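Local atomic coordinates of cytochrome P450 (Bacillus megaterium, PDB entry 5L92), a protein that binds heme and the steroid corticosterone, and as a cytochrome P450 probably works as a monooxygenase that oxidises steroids. Residues W28-E31 against M32-A36; A102-P105 against K106-K109. All coordinates share one frame; numbering follows the deposited sequence.

Contact 1 of 2, residues W28-E31 against M32-A36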
# COMPACT_ATOMS: atom_id res chain seq x y z
N TRP A 28 -10.83 -6.76 -17.69
CA TRP A 28 -11.28 -7.94 -16.95
C TRP A 28 -12.25 -7.57 -15.83
O TRP A 28 -13.32 -8.19 -15.70
CB TRP A 28 -10.08 -8.66 -16.36
CG TRP A 28 -10.45 -9.92 -15.57
CD1 TRP A 28 -11.19 -10.99 -16.04
CD2 TRP A 28 -10.14 -10.22 -14.20
NE1 TRP A 28 -11.33 -11.94 -15.04
CE2 TRP A 28 -10.70 -11.49 -13.91
CE3 TRP A 28 -9.43 -9.55 -13.19
CZ2 TRP A 28 -10.54 -12.11 -12.67
CZ3 TRP A 28 -9.29 -10.16 -11.96
CH2 TRP A 28 -9.85 -11.42 -11.70
N TYR A 29 -11.86 -6.62 -14.96
CA TYR A 29 -12.76 -6.14 -13.91
C TYR A 29 -14.12 -5.75 -14.49
O TYR A 29 -15.17 -6.08 -13.92
CB TYR A 29 -12.17 -4.91 -13.19
CG TYR A 29 -10.87 -5.05 -12.40
CD1 TYR A 29 -10.41 -6.28 -11.95
CD2 TYR A 29 -10.13 -3.91 -12.08
CE1 TYR A 29 -9.21 -6.37 -11.23
CE2 TYR A 29 -8.97 -3.99 -11.38
CZ TYR A 29 -8.51 -5.22 -10.93
OH TYR A 29 -7.35 -5.29 -10.22
N GLU A 30 -14.12 -4.98 -15.57
CA GLU A 30 -15.37 -4.50 -16.16
C GLU A 30 -16.23 -5.66 -16.64
O GLU A 30 -17.43 -5.73 -16.33
CB GLU A 30 -15.07 -3.55 -17.31
CG GLU A 30 -16.30 -3.05 -18.07
CD GLU A 30 -15.90 -2.08 -19.16
OE1 GLU A 30 -15.16 -2.50 -20.07
OE2 GLU A 30 -16.30 -0.90 -19.08
N GLU A 31 -15.63 -6.58 -17.40
CA GLU A 31 -16.33 -7.80 -17.81
C GLU A 31 -17.04 -8.45 -16.63
O GLU A 31 -18.24 -8.75 -16.70
CB GLU A 31 -15.34 -8.79 -18.45
CG GLU A 31 -15.98 -10.06 -19.05
CD GLU A 31 -16.96 -9.75 -20.18
OE1 GLU A 31 -16.75 -8.76 -20.92
OE2 GLU A 31 -17.96 -10.49 -20.32
N MET A 32 -16.31 -8.68 -15.53
CA MET A 32 -16.88 -9.40 -14.39
C MET A 32 -17.95 -8.57 -13.69
O MET A 32 -19.00 -9.10 -13.31
CB MET A 32 -15.77 -9.77 -13.39
CG MET A 32 -14.74 -10.74 -13.90
SD MET A 32 -15.44 -12.24 -14.62
CE MET A 32 -14.72 -12.28 -16.27
N ARG A 33 -17.69 -7.27 -13.47
CA ARG A 33 -18.67 -6.38 -12.86
C ARG A 33 -20.01 -6.46 -13.59
O ARG A 33 -21.07 -6.50 -12.96
CB ARG A 33 -18.18 -4.93 -12.87
CG ARG A 33 -17.58 -4.46 -11.58
CD ARG A 33 -17.44 -2.94 -11.45
NE ARG A 33 -17.23 -2.24 -12.71
CZ ARG A 33 -16.07 -2.14 -13.36
NH1 ARG A 33 -14.97 -2.71 -12.88
NH2 ARG A 33 -16.02 -1.48 -14.50
N ASN A 34 -19.98 -6.53 -14.91
CA ASN A 34 -21.20 -6.44 -15.71
C ASN A 34 -21.87 -7.79 -15.96
O ASN A 34 -22.93 -7.82 -16.60
CB ASN A 34 -20.90 -5.76 -17.04
CG ASN A 34 -20.86 -4.27 -16.89
OD1 ASN A 34 -21.71 -3.69 -16.22
ND2 ASN A 34 -19.85 -3.64 -17.47
N THR A 35 -21.34 -8.87 -15.40
CA THR A 35 -21.92 -10.19 -15.60
C THR A 35 -22.21 -10.86 -14.25
O THR A 35 -23.37 -11.11 -13.91
CB THR A 35 -21.01 -11.05 -16.48
OG1 THR A 35 -19.74 -11.29 -15.87
CG2 THR A 35 -20.77 -10.37 -17.80
N ALA A 36 -21.16 -11.11 -13.47
CA ALA A 36 -21.29 -11.81 -12.19
C ALA A 36 -20.25 -11.22 -11.24
O ALA A 36 -19.13 -11.73 -11.11
CB ALA A 36 -21.09 -13.32 -12.36
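The carbonyl oxygen of Glu31 takes two donors near the C-terminal end of helix 26-33, which precedes strands 38-41 and 46-49 as helix A does in the P450 fold: the Thr35 hydroxyl, OG1 to Glu31 O 3.1 Å and tilted 32° from the carbonyl plane, and, weakly, Asn34 N. With chi1 at 63°, Thr35 sets OG1 between its own backbone N and carbonyl carbon, facing back to that oxygen. The preceding turn is regular alpha helix, as in Arg33 N to Tyr29 O at 2.8 Å.

Arg33 folds back on its own helix because its chain bends at chi3 (-31°). One face of the guanidinium lies over Glu30 CA and Tyr29 O, with NH2 3.5 Å from Glu30 CA. NH1 is hydrogen-bonded to Ser319 OG, whereas Glu30 OE2 stays 4.6 Å from Arg33 NH2, too far for a salt bridge, and the NH2 ion pair with Glu331 is long and weak. With an alanine here, Ser319 would probably lose the NH1 bond and the backbone at Glu30 its flat cover.

On another flank Met32 meets Trp28; both join the helix to Phe50 in its loop, the Trp28 ring edge-to-face with it and with Trp316. Met32 CG makes a CH-pi contact over the five-membered ring, 4.1 Å from its centroid. The sulfur of this Met-aromatic pair stands obliquely, and the terminal methyl reaches the ring nitrogen, Met32 CE to Trp28 NE1 3.6 Å.

Contact 2 of 2, residues A102-P105 against K106-K109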
# COMPACT_ATOMS: atom_id res chain seq x y z
N ALA A 102 -0.89 8.63 17.44
CA ALA A 102 0.38 8.92 16.78
C ALA A 102 0.27 9.13 15.26
O ALA A 102 1.24 9.61 14.66
CB ALA A 102 1.37 7.79 17.08
N PHE A 103 -0.87 8.81 14.60
CA PHE A 103 -0.95 8.85 13.14
C PHE A 103 -2.12 9.67 12.60
O PHE A 103 -2.48 9.51 11.43
CB PHE A 103 -1.02 7.44 12.55
CG PHE A 103 0.27 6.72 12.61
CD1 PHE A 103 1.29 7.03 11.73
CD2 PHE A 103 0.50 5.78 13.59
CE1 PHE A 103 2.50 6.38 11.82
CE2 PHE A 103 1.70 5.15 13.67
CZ PHE A 103 2.70 5.45 12.80
N THR A 104 -2.70 10.56 13.40
CA THR A 104 -3.78 11.39 12.89
C THR A 104 -3.25 12.36 11.84
O THR A 104 -2.03 12.55 11.70
CB THR A 104 -4.44 12.19 14.01
OG1 THR A 104 -3.50 13.15 14.50
CG2 THR A 104 -4.90 11.26 15.12
N PRO A 105 -4.14 12.97 11.06
CA PRO A 105 -3.70 14.03 10.15
C PRO A 105 -2.94 15.13 10.86
O PRO A 105 -1.92 15.61 10.34
CB PRO A 105 -5.01 14.54 9.52
CG PRO A 105 -5.92 13.39 9.65
CD PRO A 105 -5.58 12.71 10.93
N LYS A 106 -3.37 15.53 12.05
CA LYS A 106 -2.66 16.62 12.70
C LYS A 106 -1.32 16.15 13.26
O LYS A 106 -0.33 16.89 13.17
CB LYS A 106 -3.55 17.26 13.78
CG LYS A 106 -4.84 17.98 13.20
CD LYS A 106 -4.55 19.34 12.49
CE LYS A 106 -5.85 19.95 11.93
NZ LYS A 106 -5.79 21.44 11.61
N ALA A 107 -1.24 14.91 13.74
CA ALA A 107 0.06 14.38 14.15
C ALA A 107 1.05 14.44 13.00
O ALA A 107 2.24 14.75 13.19
CB ALA A 107 -0.09 12.93 14.65
N MET A 108 0.58 14.18 11.78
CA MET A 108 1.46 13.98 10.64
C MET A 108 1.83 15.28 9.96
O MET A 108 2.84 15.32 9.25
CB MET A 108 0.81 13.01 9.64
CG MET A 108 0.65 11.59 10.20
SD MET A 108 2.23 10.75 10.46
CE MET A 108 2.57 11.01 12.20
N LYS A 109 1.06 16.35 10.18
CA LYS A 109 1.43 17.67 9.67
C LYS A 109 2.73 18.16 10.30
O LYS A 109 3.44 18.98 9.70
CB LYS A 109 0.30 18.67 9.93
CG LYS A 109 0.42 19.96 9.13
CD LYS A 109 -0.48 21.06 9.69
CE LYS A 109 -0.23 22.38 8.97
NZ LYS A 109 -0.83 23.53 9.71
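Two side-chain torsions shape the start of helix 105-109: one turns the Thr104 hydroxyl to cap it, the other folds Met108 back towards Phe103. Thr104 is the N-cap, and its chi1 of 68° swings OG1 round to the first turn. Met108, with CG beside its backbone N (chi1 -66°) and further bends at chi2 and chi3, curls back over the residues before the helix.

The capping bond runs from Ala107 N to Thr104 OG1, 3.0 Å and fairly straight at 163°, and gives a first-turn amide an acceptor that no earlier turn could supply. Pro105 follows directly; it has no amide hydrogen, so its place in the first turn costs no hydrogen bond. Ala107 CB packs against the same hydroxyl, 3.4 Å from Thr104 OG1. The backbone then takes over: Met108 N donates to Thr104 O and, more weakly, to Pro105 O, while Lys109 N donates to Pro105 O as well.

The Met108 side chain stays close to the main chain as it runs back. Its CG lies 3.2 Å from Thr104 O, and its sulfur meets the Phe103 ring obliquely in a Met-aromatic contact, Met108 SD to Phe103 CD1 4.0 Å. Phe103 touches the heme, so Met108 is a second-shell neighbour of the cofactor. Phe103 lies in the loop after helix 91-97, which carries the heme-binding residues His92 and Arg96, and it also packs on Ile213. Pro105 and Met108 rest on Pro356 and Leu357 of helix 355-372, just beyond the heme ligand Cys352. At the tip of the side chain, the methyl of Met108 comes close to a backbone carbonyl, CE to Ala102 O 3.1 Å.

Both contacts are local, but they sit at opposite kinds of helix end, on two different helices: contact 1 near the C-terminal end of helix 26-33, where a hydroxyl donates a hydrogen bond to a carbonyl, contact 2 at the start of helix 105-109, where a hydroxyl accepts from an amide. Each pairs a methionine with an aromatic ring; in both the sulfur stands oblique to the ring, but in contact 1 a methylene also lies over the tryptophan face. They share no element, and their centres lie about 38 Å apart on opposite sides of the chain's centre. Contact 1 is at the surface, away from the bound ligands; contact 2 is partly buried, one residue against the heme.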